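Long-range contacts in SAP-like pentraxin (Limulus polyphemus, PDB 3FLT), which binds two calcium ions per subunit and, partly through them, phosphoethanolamine, consistent with a calcium-dependent recognition role as in other pentraxins: residues Q38-F43 and E157-E162; T47-S52 and I63-V68. All coordinates share one frame; numbering follows the deposited sequence.

Interaction 1: residues Q38-F43 and E157-E162; sequences QRIKPF and ESWSGE. With CA (calcium ion), chain D; OPE (phosphoric acid mono-(2-amino-ethyl) ester), chain F.
An antiparallel strand pairing in the pentraxin beta-sandwich, where strand 33-42 meets the start of strand 161-169, sets K41 against E162 as a hydrogen-bonded pair. The two backbones exchange bonds, K41 N to E162 O at 2.8 Å and E162 N to K41 O at 2.9 Å. Both side chains leave the same face of the sheet and run side by side. K41 holds CG trans to its own N (chi1 176°) and bends only near its end, which brings NZ to E162 OE1 at 2.8 Å in a salt bridge; NZ approaches from above the carboxylate plane, 53° out of it. OE1 is also salt-bridged to K8, and NZ is also salt-bridged to E171 and hydrogen-bonded to Q33, both of a neighbouring subunit, so this pair belongs to the subunit interface. One residue further on, P42 faces G161 in a non-hydrogen-bonded pair. G161 CA lies over one face of the F43 ring, 3.6 Å from its centroid and 15° off the normal, in a CH-pi contact. F43 N donates to S160 O at 3.1 Å, tying the main chain of F43 to 157-162, and R32 of the neighbouring subunit makes a cation-pi contact with the F43 ring. Away from the interface, the indole of W159 extends its six-membered ring toward strand 33-42; CZ2 lies 3.9 Å from I40 CB and also meets P42 CA. The run 157-162 also illustrates how a pairing of strands remote in sequence can adjoin a binding site: at its far end E157 OE1 binds a calcium ion at 2.3 Å and E157 OE2 accepts a hydrogen bond from the phosphoethanolamine N at 3.2 Å. Phosphate oxygen O1 of the ligand coordinates the same ion, as do E145, D147 and E154.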
# COMPACT_ATOMS: atom_id res chain seq x y z
N GLN A 38 -41.26 -8.78 14.25
CA GLN A 38 -41.19 -7.38 14.61
C GLN A 38 -40.68 -7.21 16.04
O GLN A 38 -40.65 -8.16 16.82
CB GLN A 38 -42.56 -6.69 14.49
CG GLN A 38 -43.53 -6.98 15.63
CD GLN A 38 -44.39 -8.20 15.40
OE1 GLN A 38 -45.31 -8.18 14.58
NE2 GLN A 38 -44.09 -9.29 16.12
N ARG A 39 -40.26 -6.00 16.34
CA ARG A 39 -39.77 -5.66 17.67
C ARG A 39 -40.94 -4.96 18.36
O ARG A 39 -41.55 -4.04 17.80
CB ARG A 39 -38.56 -4.73 17.54
CG ARG A 39 -37.46 -5.36 16.70
CD ARG A 39 -36.25 -4.47 16.47
NE ARG A 39 -35.31 -5.14 15.56
CZ ARG A 39 -34.46 -6.10 15.91
NH1 ARG A 39 -34.40 -6.52 17.16
NH2 ARG A 39 -33.70 -6.68 14.99
N ILE A 40 -41.27 -5.41 19.56
CA ILE A 40 -42.39 -4.83 20.30
C ILE A 40 -42.04 -4.47 21.73
O ILE A 40 -41.21 -5.12 22.36
CB ILE A 40 -43.60 -5.80 20.39
CG1 ILE A 40 -43.14 -7.14 20.95
CG2 ILE A 40 -44.25 -5.97 19.05
CD1 ILE A 40 -44.25 -8.14 21.06
N LYS A 41 -42.69 -3.41 22.21
CA LYS A 41 -42.55 -2.96 23.59
C LYS A 41 -44.00 -2.95 24.08
O LYS A 41 -44.74 -1.99 23.85
CB LYS A 41 -41.97 -1.55 23.67
CG LYS A 41 -41.92 -1.04 25.11
CD LYS A 41 -41.45 0.40 25.20
CE LYS A 41 -40.02 0.55 24.73
NZ LYS A 41 -39.59 1.97 24.86
N PRO A 42 -44.43 -4.04 24.73
CA PRO A 42 -45.80 -4.13 25.24
C PRO A 42 -46.10 -3.25 26.44
O PRO A 42 -45.26 -3.09 27.32
CB PRO A 42 -45.94 -5.62 25.57
CG PRO A 42 -44.56 -5.97 26.03
CD PRO A 42 -43.68 -5.28 25.01
N PHE A 43 -47.30 -2.67 26.45
CA PHE A 43 -47.72 -1.81 27.55
C PHE A 43 -48.63 -2.54 28.54
O PHE A 43 -48.65 -2.20 29.71
CB PHE A 43 -48.44 -0.56 27.05
CG PHE A 43 -47.52 0.49 26.47
CD1 PHE A 43 -46.15 0.46 26.72
CD2 PHE A 43 -48.04 1.52 25.68
CE1 PHE A 43 -45.31 1.44 26.21
CE2 PHE A 43 -47.19 2.51 25.16
CZ PHE A 43 -45.83 2.47 25.42
N GLU A 157 -59.60 -5.73 22.29
CA GLU A 157 -58.80 -6.57 21.39
C GLU A 157 -57.64 -5.79 20.79
O GLU A 157 -56.86 -6.33 19.99
CB GLU A 157 -59.67 -7.15 20.27
CG GLU A 157 -60.89 -7.91 20.77
CD GLU A 157 -61.56 -8.73 19.68
OE1 GLU A 157 -61.92 -8.19 18.63
OE2 GLU A 157 -61.73 -9.95 19.89
N SER A 158 -57.50 -4.53 21.16
CA SER A 158 -56.43 -3.70 20.65
C SER A 158 -55.11 -4.05 21.34
O SER A 158 -55.09 -4.76 22.34
CB SER A 158 -56.75 -2.23 20.90
OG SER A 158 -56.78 -1.98 22.29
N TRP A 159 -54.00 -3.54 20.80
CA TRP A 159 -52.70 -3.80 21.37
C TRP A 159 -51.96 -2.48 21.51
O TRP A 159 -51.77 -1.77 20.53
CB TRP A 159 -51.90 -4.73 20.48
CG TRP A 159 -50.58 -5.08 21.05
CD1 TRP A 159 -50.29 -6.11 21.89
CD2 TRP A 159 -49.35 -4.36 20.87
NE1 TRP A 159 -48.96 -6.09 22.24
CE2 TRP A 159 -48.36 -5.03 21.62
CE3 TRP A 159 -48.98 -3.22 20.13
CZ2 TRP A 159 -47.03 -4.59 21.67
CZ3 TRP A 159 -47.67 -2.79 20.18
CH2 TRP A 159 -46.71 -3.48 20.94
N SER A 160 -51.57 -2.15 22.73
CA SER A 160 -50.85 -0.90 22.97
C SER A 160 -49.39 -1.16 23.27
O SER A 160 -49.04 -2.12 23.96
CB SER A 160 -51.47 -0.13 24.13
OG SER A 160 -52.56 0.65 23.67
N GLY A 161 -48.53 -0.29 22.75
CA GLY A 161 -47.11 -0.44 22.97
C GLY A 161 -46.38 0.21 21.82
O GLY A 161 -46.97 0.98 21.06
N GLU A 162 -45.09 -0.10 21.70
CA GLU A 162 -44.29 0.47 20.63
C GLU A 162 -43.86 -0.67 19.72
O GLU A 162 -43.62 -1.79 20.17
CB GLU A 162 -43.09 1.19 21.23
CG GLU A 162 -43.47 2.06 22.42
CD GLU A 162 -42.40 3.05 22.79
OE1 GLU A 162 -41.20 2.69 22.71
OE2 GLU A 162 -42.74 4.20 23.17
CA CA D . -62.88 -8.15 16.56
CA OPE F . -61.82 -12.37 17.25
CB OPE F . -61.04 -13.44 18.03
O1 OPE F . -63.80 -10.20 17.05
O2 OPE F . -63.25 -11.46 14.94
O3 OPE F . -65.47 -11.94 16.01
O4 OPE F . -63.20 -12.76 17.08
N OPE F . -60.68 -12.90 19.39
P OPE F . -63.92 -11.58 16.25

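Interaction 2: residues T47-S52 and I63-V68; sequences TGYIFS and ITSMYV. With OPE (phosphoric acid mono-(2-amino-ethyl) ester), chain F.
G48 and M66 pair across a beta hairpin formed by strands 48-55 and 60-68, neighbours in one sheet of the sandwich. Among the backbone bonds, G48 N reaches M66 O at 3.1 Å, and M66 N returns to G48 O. Beyond the Y49-S65 pair a beta bulge shifts the register by one: I50 N still bonds T64 O, while T64 N bonds F51 O at 2.9 Å. The bulge illustrates how a side chain can stand in for a backbone acceptor, F51 N donating to T64 OG1 at 3.1 Å, the hydroxyl being turned back between the threonine's own N and C (chi1 63°). The polar contact with the ligand belongs to Y49, whose OH takes a hydrogen bond from the phosphoethanolamine N at 2.6 Å and also bonds N85. Apolar contacts hold that ring, with Y49 CD2 lying 3.4 Å from I63 CG2 and near S65 CB. A leucine in place of Y49 would probably leave the ligand's amino group and N85 without their hydroxyl partner and, lacking the outer ring atoms, leave a gap next to the ligand. I50 CD1 touches M66 CG at 4.1 Å, the two side chains crossing at a slant.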
# COMPACT_ATOMS: atom_id res chain seq x y z
N THR A 47 -54.37 -9.67 26.61
CA THR A 47 -54.37 -10.00 25.19
C THR A 47 -54.58 -8.82 24.27
O THR A 47 -55.46 -7.99 24.48
CB THR A 47 -55.45 -11.07 24.88
OG1 THR A 47 -55.09 -12.31 25.50
CG2 THR A 47 -55.59 -11.30 23.38
N GLY A 48 -53.77 -8.77 23.22
CA GLY A 48 -53.88 -7.72 22.23
C GLY A 48 -53.50 -8.28 20.88
O GLY A 48 -52.61 -9.14 20.79
N TYR A 49 -54.16 -7.82 19.83
CA TYR A 49 -53.85 -8.29 18.48
C TYR A 49 -52.91 -7.30 17.82
O TYR A 49 -53.18 -6.10 17.77
CB TYR A 49 -55.12 -8.45 17.65
CG TYR A 49 -55.99 -9.58 18.15
CD1 TYR A 49 -57.03 -9.35 19.05
CD2 TYR A 49 -55.70 -10.90 17.80
CE1 TYR A 49 -57.77 -10.40 19.59
CE2 TYR A 49 -56.43 -11.96 18.34
CZ TYR A 49 -57.45 -11.70 19.23
OH TYR A 49 -58.14 -12.75 19.78
N ILE A 50 -51.79 -7.82 17.31
CA ILE A 50 -50.77 -6.98 16.68
C ILE A 50 -50.92 -6.88 15.18
O ILE A 50 -51.09 -5.78 14.64
CB ILE A 50 -49.37 -7.50 17.02
CG1 ILE A 50 -49.22 -7.59 18.55
CG2 ILE A 50 -48.31 -6.58 16.41
CD1 ILE A 50 -47.94 -8.26 19.03
N PHE A 51 -50.87 -8.03 14.50
CA PHE A 51 -50.99 -8.13 13.04
C PHE A 51 -52.33 -8.77 12.68
O PHE A 51 -52.60 -9.92 13.04
CB PHE A 51 -49.84 -8.99 12.49
CG PHE A 51 -49.79 -9.08 10.99
CD1 PHE A 51 -48.88 -8.31 10.27
CD2 PHE A 51 -50.60 -9.97 10.30
CE1 PHE A 51 -48.78 -8.44 8.88
CE2 PHE A 51 -50.50 -10.11 8.91
CZ PHE A 51 -49.59 -9.34 8.20
N SER A 52 -53.17 -8.01 11.98
CA SER A 52 -54.49 -8.47 11.58
C SER A 52 -54.66 -8.43 10.06
O SER A 52 -54.46 -7.39 9.44
CB SER A 52 -55.57 -7.59 12.23
OG SER A 52 -56.84 -7.78 11.63
N ILE A 63 -54.26 -13.59 12.24
CA ILE A 63 -54.15 -12.63 13.34
C ILE A 63 -53.15 -13.07 14.40
O ILE A 63 -53.29 -14.14 14.96
CB ILE A 63 -55.49 -12.44 14.06
CG1 ILE A 63 -56.64 -12.97 13.20
CG2 ILE A 63 -55.68 -10.97 14.40
CD1 ILE A 63 -58.00 -12.96 13.91
N THR A 64 -52.16 -12.24 14.70
CA THR A 64 -51.19 -12.58 15.74
C THR A 64 -51.57 -11.82 17.01
O THR A 64 -52.20 -10.76 16.95
CB THR A 64 -49.73 -12.22 15.33
OG1 THR A 64 -49.60 -10.81 15.13
CG2 THR A 64 -49.35 -12.95 14.04
N SER A 65 -51.21 -12.37 18.15
CA SER A 65 -51.52 -11.74 19.42
C SER A 65 -50.59 -12.24 20.50
O SER A 65 -49.81 -13.17 20.29
CB SER A 65 -52.97 -12.05 19.82
OG SER A 65 -53.19 -13.45 19.95
N MET A 66 -50.67 -11.60 21.66
CA MET A 66 -49.84 -11.98 22.79
C MET A 66 -50.53 -11.54 24.08
O MET A 66 -51.48 -10.75 24.07
CB MET A 66 -48.48 -11.28 22.71
CG MET A 66 -48.58 -9.76 22.81
SD MET A 66 -47.07 -8.94 23.34
CE MET A 66 -47.22 -9.03 25.09
N TYR A 67 -50.03 -12.07 25.19
CA TYR A 67 -50.50 -11.73 26.53
C TYR A 67 -49.41 -12.23 27.46
O TYR A 67 -48.60 -13.08 27.09
CB TYR A 67 -51.87 -12.36 26.85
CG TYR A 67 -51.92 -13.85 27.13
CD1 TYR A 67 -51.57 -14.36 28.38
CD2 TYR A 67 -52.38 -14.74 26.15
CE1 TYR A 67 -51.69 -15.73 28.65
CE2 TYR A 67 -52.51 -16.11 26.42
CZ TYR A 67 -52.17 -16.60 27.66
OH TYR A 67 -52.31 -17.95 27.91
N VAL A 68 -49.36 -11.67 28.66
CA VAL A 68 -48.36 -12.06 29.63
C VAL A 68 -49.05 -12.64 30.86
O VAL A 68 -49.99 -12.04 31.38
CB VAL A 68 -47.51 -10.83 30.03
CG1 VAL A 68 -46.33 -11.25 30.90
CG2 VAL A 68 -47.04 -10.09 28.78
CA OPE F . -61.82 -12.37 17.25
CB OPE F . -61.04 -13.44 18.03
O1 OPE F . -63.80 -10.20 17.05
O2 OPE F . -63.25 -11.46 14.94
O3 OPE F . -65.47 -11.94 16.01
O4 OPE F . -63.20 -12.76 17.08
N OPE F . -60.68 -12.90 19.39
P OPE F . -63.92 -11.58 16.25

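Overall arrangement
Followed from the N terminus, the chain runs through strand 33-42, turns into strand 48-55 and doubles back along strand 60-68, so that interaction 2 closes a short hairpin loop. Many further strands intervene before 157-162 returns to strand 33-42, where interaction 1 closes a loop of 113 residues that encloses the whole of interaction 2. The two pairings, one local and one long-range, lie in different sheets of the sandwich and touch across its interior: P42 CB packs 3.7 Å from M66 CE, and W159 also meets M66. E157 O probably bonds Y49 N as well, and these two residues both reach the bound phosphoethanolamine from their separate contacts.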